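Local structure of putative NADH-flavin reductase (Lactobacillus casei ATCC 334, 3H2S) at residues A[50-54]-A[84-88]; A[104-109]-A[208-212]. The protein binds NADPH in a Rossmann-type fold and probably acts as an NAD(P)H-dependent oxidoreductase, as in related flavin or biliverdin reductases. All coordinates share one frame; numbering follows the deposited sequence.

Contact 1: residues A[50-54]-A[84-88]; sequences KEPLV and DFATH. With NDP (NADPH dihydro-nicotinamide-adenine-dinucleotide phosphate), chain C.
His88, on helix 80-91, lies against the backbone of Leu53, in the 3-10 turn 52-54 that follows strand 46-49. From its CB, 3.8 Å from Leu53 CD1, the side chain runs with CG anti to the backbone N (chi1 -175°), which carries the imidazole off the helix toward the turn. Leu53 CA then sits over the ring face in a CH-pi contact. CD2 comes within 3.2 Å of Pro52 O. Leu53 O stands above the rim of the ring, 3.5 Å from both CE1 and NE2, at too poor an angle to bond; NE2 instead donates its hydrogen bond to Leu55 O, just beyond the turn. Replacing the imidazole with the bare methyl of an alanine is likely to leave Leu55 O without this donor and to uncover the backbone of Leu53.

Beside the histidine the contact turns apolar. The Leu53 side chain crosses that of Phe85 at about a right angle, CD1 to CD1 3.6 Å, and Pro52, rigid and compact, lies alongside the phenylalanine with CB 3.8 Å from Phe85 CD1. Pro52 and Phe85 both reach the adenine of NADPH: Pro52 CD touches C2A, while C6A lies at the edge of the Phe85 ring. A water donates to Phe85 O and weakly to Pro52 O. With no direct hydrogen bond between the segments, their union rests on packing, this water and the histidine's bond to Leu55, and Pro52 and Phe85 give the adenine a hydrophobic border.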
# COMPACT_ATOMS: atom_id res chain seq x y z
N LYS A 50 15.70 -3.27 -13.75
CA LYS A 50 14.63 -4.05 -13.19
C LYS A 50 13.41 -3.17 -12.98
O LYS A 50 13.54 -1.99 -12.65
CB LYS A 50 15.06 -4.67 -11.85
CG LYS A 50 14.08 -5.68 -11.29
CD LYS A 50 14.57 -6.22 -9.96
CE LYS A 50 15.30 -7.51 -10.13
NZ LYS A 50 15.10 -8.42 -8.95
N GLU A 51 12.24 -3.72 -13.24
CA GLU A 51 10.98 -3.05 -12.89
C GLU A 51 10.90 -2.79 -11.38
O GLU A 51 11.17 -3.68 -10.58
CB GLU A 51 9.80 -3.91 -13.34
CG GLU A 51 9.71 -4.11 -14.83
CD GLU A 51 8.60 -5.06 -15.23
OE1 GLU A 51 8.03 -5.73 -14.33
OE2 GLU A 51 8.29 -5.16 -16.44
N PRO A 52 10.58 -1.55 -10.99
CA PRO A 52 10.56 -1.25 -9.56
C PRO A 52 9.63 -2.18 -8.78
O PRO A 52 9.96 -2.56 -7.67
CB PRO A 52 10.03 0.19 -9.51
CG PRO A 52 10.50 0.78 -10.81
CD PRO A 52 10.46 -0.35 -11.83
N LEU A 53 8.53 -2.61 -9.39
CA LEU A 53 7.53 -3.40 -8.66
C LEU A 53 8.01 -4.85 -8.50
O LEU A 53 7.33 -5.68 -7.91
CB LEU A 53 6.18 -3.37 -9.38
CG LEU A 53 5.04 -2.49 -8.86
CD1 LEU A 53 5.44 -1.50 -7.81
CD2 LEU A 53 4.28 -1.83 -9.99
N VAL A 54 9.19 -5.14 -9.03
CA VAL A 54 9.72 -6.50 -8.98
C VAL A 54 11.02 -6.55 -8.19
O VAL A 54 11.55 -7.63 -7.94
CB VAL A 54 9.88 -7.05 -10.41
CG1 VAL A 54 11.14 -7.87 -10.57
CG2 VAL A 54 8.62 -7.82 -10.81
N ASP A 84 1.55 2.41 -5.81
CA ASP A 84 2.07 1.04 -5.89
C ASP A 84 3.59 0.97 -5.71
O ASP A 84 4.09 0.07 -5.04
CB ASP A 84 1.67 0.38 -7.23
CG ASP A 84 0.19 0.00 -7.27
OD1 ASP A 84 -0.49 -0.01 -6.22
OD2 ASP A 84 -0.30 -0.25 -8.39
N PHE A 85 4.34 1.88 -6.33
CA PHE A 85 5.80 1.86 -6.13
C PHE A 85 6.12 2.03 -4.64
O PHE A 85 7.05 1.42 -4.12
CB PHE A 85 6.47 2.99 -6.90
CG PHE A 85 6.32 2.90 -8.41
CD1 PHE A 85 6.56 1.71 -9.08
CD2 PHE A 85 6.18 4.07 -9.15
CE1 PHE A 85 6.62 1.67 -10.46
CE2 PHE A 85 6.22 4.02 -10.55
CZ PHE A 85 6.40 2.81 -11.19
N ALA A 86 5.44 2.97 -3.98
CA ALA A 86 5.72 3.25 -2.58
C ALA A 86 5.35 2.09 -1.66
O ALA A 86 6.10 1.77 -0.73
CB ALA A 86 5.01 4.54 -2.13
N THR A 87 4.15 1.52 -1.85
CA THR A 87 3.73 0.39 -1.01
C THR A 87 4.71 -0.76 -1.19
O THR A 87 5.00 -1.48 -0.25
CB THR A 87 2.30 -0.09 -1.34
OG1 THR A 87 2.25 -0.61 -2.68
CG2 THR A 87 1.26 1.06 -1.18
N HIS A 88 5.17 -0.97 -2.43
CA HIS A 88 6.11 -2.06 -2.68
C HIS A 88 7.42 -1.80 -1.95
O HIS A 88 7.99 -2.70 -1.32
CB HIS A 88 6.36 -2.24 -4.18
CG HIS A 88 7.22 -3.43 -4.49
ND1 HIS A 88 6.87 -4.71 -4.10
CD2 HIS A 88 8.49 -3.52 -4.96
CE1 HIS A 88 7.85 -5.54 -4.42
NE2 HIS A 88 8.85 -4.84 -4.91
PA NDP C . 10.49 12.16 -14.42
O1A NDP C . 9.21 12.25 -15.30
O2A NDP C . 11.71 12.89 -14.87
O5B NDP C . 10.66 10.48 -14.59
C5B NDP C . 10.80 9.90 -13.27
C4B NDP C . 11.37 8.43 -13.38
O4B NDP C . 10.27 7.54 -13.47
C3B NDP C . 12.19 8.19 -14.70
O3B NDP C . 13.42 7.69 -14.29
C2B NDP C . 11.33 7.09 -15.44
O2B NDP C . 12.01 6.19 -16.23
C1B NDP C . 10.68 6.41 -14.19
N9A NDP C . 9.46 5.69 -14.57
C8A NDP C . 8.27 6.31 -15.04
N7A NDP C . 7.29 5.43 -15.29
C5A NDP C . 7.85 4.18 -14.94
C6A NDP C . 7.27 2.90 -14.97
N6A NDP C . 5.99 2.77 -15.43
N1A NDP C . 8.10 1.81 -14.83
C2A NDP C . 9.35 2.05 -14.35
N3A NDP C . 9.96 3.25 -14.09
C4A NDP C . 9.19 4.31 -14.48
O3 NDP C . 9.92 12.83 -13.11
PN NDP C . 10.27 14.05 -12.10
O1N NDP C . 11.77 13.97 -11.74
O2N NDP C . 9.92 15.27 -12.90
O5D NDP C . 9.44 13.91 -10.70
C5D NDP C . 9.98 13.23 -9.56
C4D NDP C . 8.94 13.35 -8.43
O4D NDP C . 8.62 14.73 -8.35
C3D NDP C . 7.60 12.57 -8.59
O3D NDP C . 7.15 12.14 -7.36
C2D NDP C . 6.69 13.68 -9.24
O2D NDP C . 5.34 13.47 -8.92
C1D NDP C . 7.23 14.90 -8.41
N1N NDP C . 6.77 16.17 -8.97
C2N NDP C . 5.84 16.94 -8.15
C3N NDP C . 5.19 18.13 -8.87
C7N NDP C . 4.68 19.13 -7.84
O7N NDP C . 4.12 18.73 -6.83
N7N NDP C . 4.72 20.48 -8.16
C4N NDP C . 5.91 18.76 -10.04
C5N NDP C . 6.61 17.78 -10.95
C6N NDP C . 7.11 16.49 -10.35
P2B NDP C . 12.52 6.61 -17.72
O1X NDP C . 13.70 7.64 -17.58
O2X NDP C . 13.21 5.33 -18.32
O3X NDP C . 11.42 7.16 -18.56
O HOH W 1 9.59 -0.27 -5.12

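Contact 2: residues A[104-109]-A[208-212]; sequences LGSASL and DRIVV. With NDP (NADPH dihydro-nicotinamide-adenine-dinucleotide phosphate), chain C.
Arg209 reaches from strand 209-214 to Ser108, in the loop that follows strand 99-103 of the Rossmann-type sheet. Two hydrogen bonds make the polar part of the contact. The guanidinium meets the serine end-on, NH1 donating a hydrogen bond to Ser108 OG at 2.8 Å and NH2 one to Ser108 O at 2.9 Å, both acceptors near the guanidinium plane. The second bond is fairly straight (159°), although NH2 stands well above the plane of the carbonyl it reaches. Arginine suits the place because its flat end offers N-H groups to two acceptors of one residue; serine supplies a side-chain and a backbone oxygen close together. Outside the two segments, NE pairs with Asp175 in a salt bridge and NH1 also bonds Ser157, which probably helps balance the buried charge; Tyr142 adds a cation-pi contact.

Apolar contacts fill in around the polar grip. Leu109 CD2 lies 3.4 Å above the guanidinium plane of Arg209, over its centre, so that a methyl covers one face while the N-H groups work at the edge. On the same leucine CD1 packs against Val211 CG2 at 3.6 Å. Farther back along the arginine, Leu104 CD1 rests on the aliphatic CG of Arg209 at 3.9 Å. The Arg209 chain is bent at chi2 and again at chi3 (-63°), folding the guanidinium round toward Ser108.

The third kind of interaction is with the cofactor, whose nicotinamide end is bound through the backbone of the loop: Ser106 N donates a hydrogen bond to the carboxamide oxygen O7N of NADPH at 2.7 Å, with an N-H...O angle of 137°.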
# COMPACT_ATOMS: atom_id res chain seq x y z
N LEU A 104 7.16 13.62 -2.83
CA LEU A 104 5.70 13.65 -2.86
C LEU A 104 5.23 14.78 -3.77
O LEU A 104 5.99 15.26 -4.62
CB LEU A 104 5.16 13.80 -1.44
CG LEU A 104 5.52 12.63 -0.50
CD1 LEU A 104 5.13 12.95 0.94
CD2 LEU A 104 4.89 11.32 -0.96
N GLY A 105 3.96 15.13 -3.67
CA GLY A 105 3.40 16.17 -4.51
C GLY A 105 3.11 17.43 -3.72
O GLY A 105 3.06 17.40 -2.48
N SER A 106 2.82 18.50 -4.44
CA SER A 106 2.47 19.77 -3.85
C SER A 106 1.02 19.77 -3.35
O SER A 106 0.66 20.51 -2.44
CB SER A 106 2.68 20.88 -4.90
OG SER A 106 3.23 22.03 -4.30
N ALA A 107 0.19 18.91 -3.92
CA ALA A 107 -1.25 18.95 -3.65
C ALA A 107 -1.64 18.44 -2.26
O ALA A 107 -2.75 18.66 -1.79
CB ALA A 107 -2.02 18.19 -4.73
N SER A 108 -0.70 17.78 -1.58
CA SER A 108 -0.92 17.33 -0.21
C SER A 108 -0.49 18.38 0.81
O SER A 108 -0.57 18.16 2.02
CB SER A 108 -0.21 15.99 0.04
OG SER A 108 1.20 16.12 -0.01
N LEU A 109 0.05 19.50 0.31
CA LEU A 109 0.38 20.64 1.16
C LEU A 109 -0.83 21.55 1.35
O LEU A 109 -1.71 21.62 0.48
CB LEU A 109 1.50 21.46 0.54
CG LEU A 109 2.86 20.81 0.35
CD1 LEU A 109 3.73 21.70 -0.54
CD2 LEU A 109 3.51 20.53 1.69
N ASP A 208 8.20 11.93 8.93
CA ASP A 208 7.58 13.24 8.82
C ASP A 208 7.65 13.66 7.36
O ASP A 208 8.34 13.03 6.56
CB ASP A 208 8.32 14.24 9.71
CG ASP A 208 7.44 15.42 10.12
OD1 ASP A 208 6.34 15.59 9.55
OD2 ASP A 208 7.91 16.22 10.95
N ARG A 209 6.93 14.71 7.02
CA ARG A 209 7.00 15.30 5.69
C ARG A 209 7.49 16.74 5.81
O ARG A 209 7.04 17.47 6.68
CB ARG A 209 5.63 15.27 5.03
CG ARG A 209 5.65 15.75 3.58
CD ARG A 209 5.35 17.23 3.45
NE ARG A 209 4.01 17.55 3.92
CZ ARG A 209 2.91 17.44 3.18
NH1 ARG A 209 3.01 17.09 1.90
NH2 ARG A 209 1.72 17.69 3.71
N ILE A 210 8.46 17.10 4.99
CA ILE A 210 8.84 18.50 4.82
C ILE A 210 8.58 18.99 3.40
O ILE A 210 8.31 18.20 2.50
CB ILE A 210 10.30 18.73 5.23
CG1 ILE A 210 11.24 17.83 4.41
CG2 ILE A 210 10.48 18.50 6.75
CD1 ILE A 210 12.73 18.22 4.52
N VAL A 211 8.57 20.31 3.22
CA VAL A 211 8.44 20.90 1.88
C VAL A 211 9.66 21.78 1.69
O VAL A 211 10.13 22.40 2.65
CB VAL A 211 7.17 21.76 1.77
CG1 VAL A 211 7.08 22.78 2.92
CG2 VAL A 211 7.11 22.47 0.42
N VAL A 212 10.13 21.90 0.46
CA VAL A 212 11.31 22.73 0.20
C VAL A 212 11.10 23.69 -0.96
O VAL A 212 10.42 23.36 -1.92
CB VAL A 212 12.58 21.88 -0.03
CG1 VAL A 212 12.99 21.21 1.27
CG2 VAL A 212 12.34 20.82 -1.09
PA NDP C . 10.49 12.16 -14.42
O1A NDP C . 9.21 12.25 -15.30
O2A NDP C . 11.71 12.89 -14.87
O5B NDP C . 10.66 10.48 -14.59
C5B NDP C . 10.80 9.90 -13.27
C4B NDP C . 11.37 8.43 -13.38
O4B NDP C . 10.27 7.54 -13.47
C3B NDP C . 12.19 8.19 -14.70
O3B NDP C . 13.42 7.69 -14.29
C2B NDP C . 11.33 7.09 -15.44
O2B NDP C . 12.01 6.19 -16.23
C1B NDP C . 10.68 6.41 -14.19
N9A NDP C . 9.46 5.69 -14.57
C8A NDP C . 8.27 6.31 -15.04
N7A NDP C . 7.29 5.43 -15.29
C5A NDP C . 7.85 4.18 -14.94
C6A NDP C . 7.27 2.90 -14.97
N6A NDP C . 5.99 2.77 -15.43
N1A NDP C . 8.10 1.81 -14.83
C2A NDP C . 9.35 2.05 -14.35
N3A NDP C . 9.96 3.25 -14.09
C4A NDP C . 9.19 4.31 -14.48
O3 NDP C . 9.92 12.83 -13.11
PN NDP C . 10.27 14.05 -12.10
O1N NDP C . 11.77 13.97 -11.74
O2N NDP C . 9.92 15.27 -12.90
O5D NDP C . 9.44 13.91 -10.70
C5D NDP C . 9.98 13.23 -9.56
C4D NDP C . 8.94 13.35 -8.43
O4D NDP C . 8.62 14.73 -8.35
C3D NDP C . 7.60 12.57 -8.59
O3D NDP C . 7.15 12.14 -7.36
C2D NDP C . 6.69 13.68 -9.24
O2D NDP C . 5.34 13.47 -8.92
C1D NDP C . 7.23 14.90 -8.41
N1N NDP C . 6.77 16.17 -8.97
C2N NDP C . 5.84 16.94 -8.15
C3N NDP C . 5.19 18.13 -8.87
C7N NDP C . 4.68 19.13 -7.84
O7N NDP C . 4.12 18.73 -6.83
N7N NDP C . 4.72 20.48 -8.16
C4N NDP C . 5.91 18.76 -10.04
C5N NDP C . 6.61 17.78 -10.95
C6N NDP C . 7.11 16.49 -10.35
P2B NDP C . 12.52 6.61 -17.72
O1X NDP C . 13.70 7.64 -17.58
O2X NDP C . 13.21 5.33 -18.32
O3X NDP C . 11.42 7.16 -18.56

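After strands 2-6 and 26-31 the chain completes the edge strand 46-49, and contact 1 joins the turn after it to helix 80-91, closing a loop that includes strand 65-68. Strand 99-103 follows, and contact 2 opens at its end; it closes a far longer loop that includes helix 132-145, strands 153-158 and 170-173 and helix 189-201. The two loops are in series, neither nested nor crossed. Contact 1 ties the edge-strand side of the sheet to a helix, contact 2 a loop after a central strand to a strand near the other edge. Their centres lie about 21 Å apart and the contacts do not touch, but one NADPH spans them, its adenine at contact 1 and its nicotinamide at contact 2.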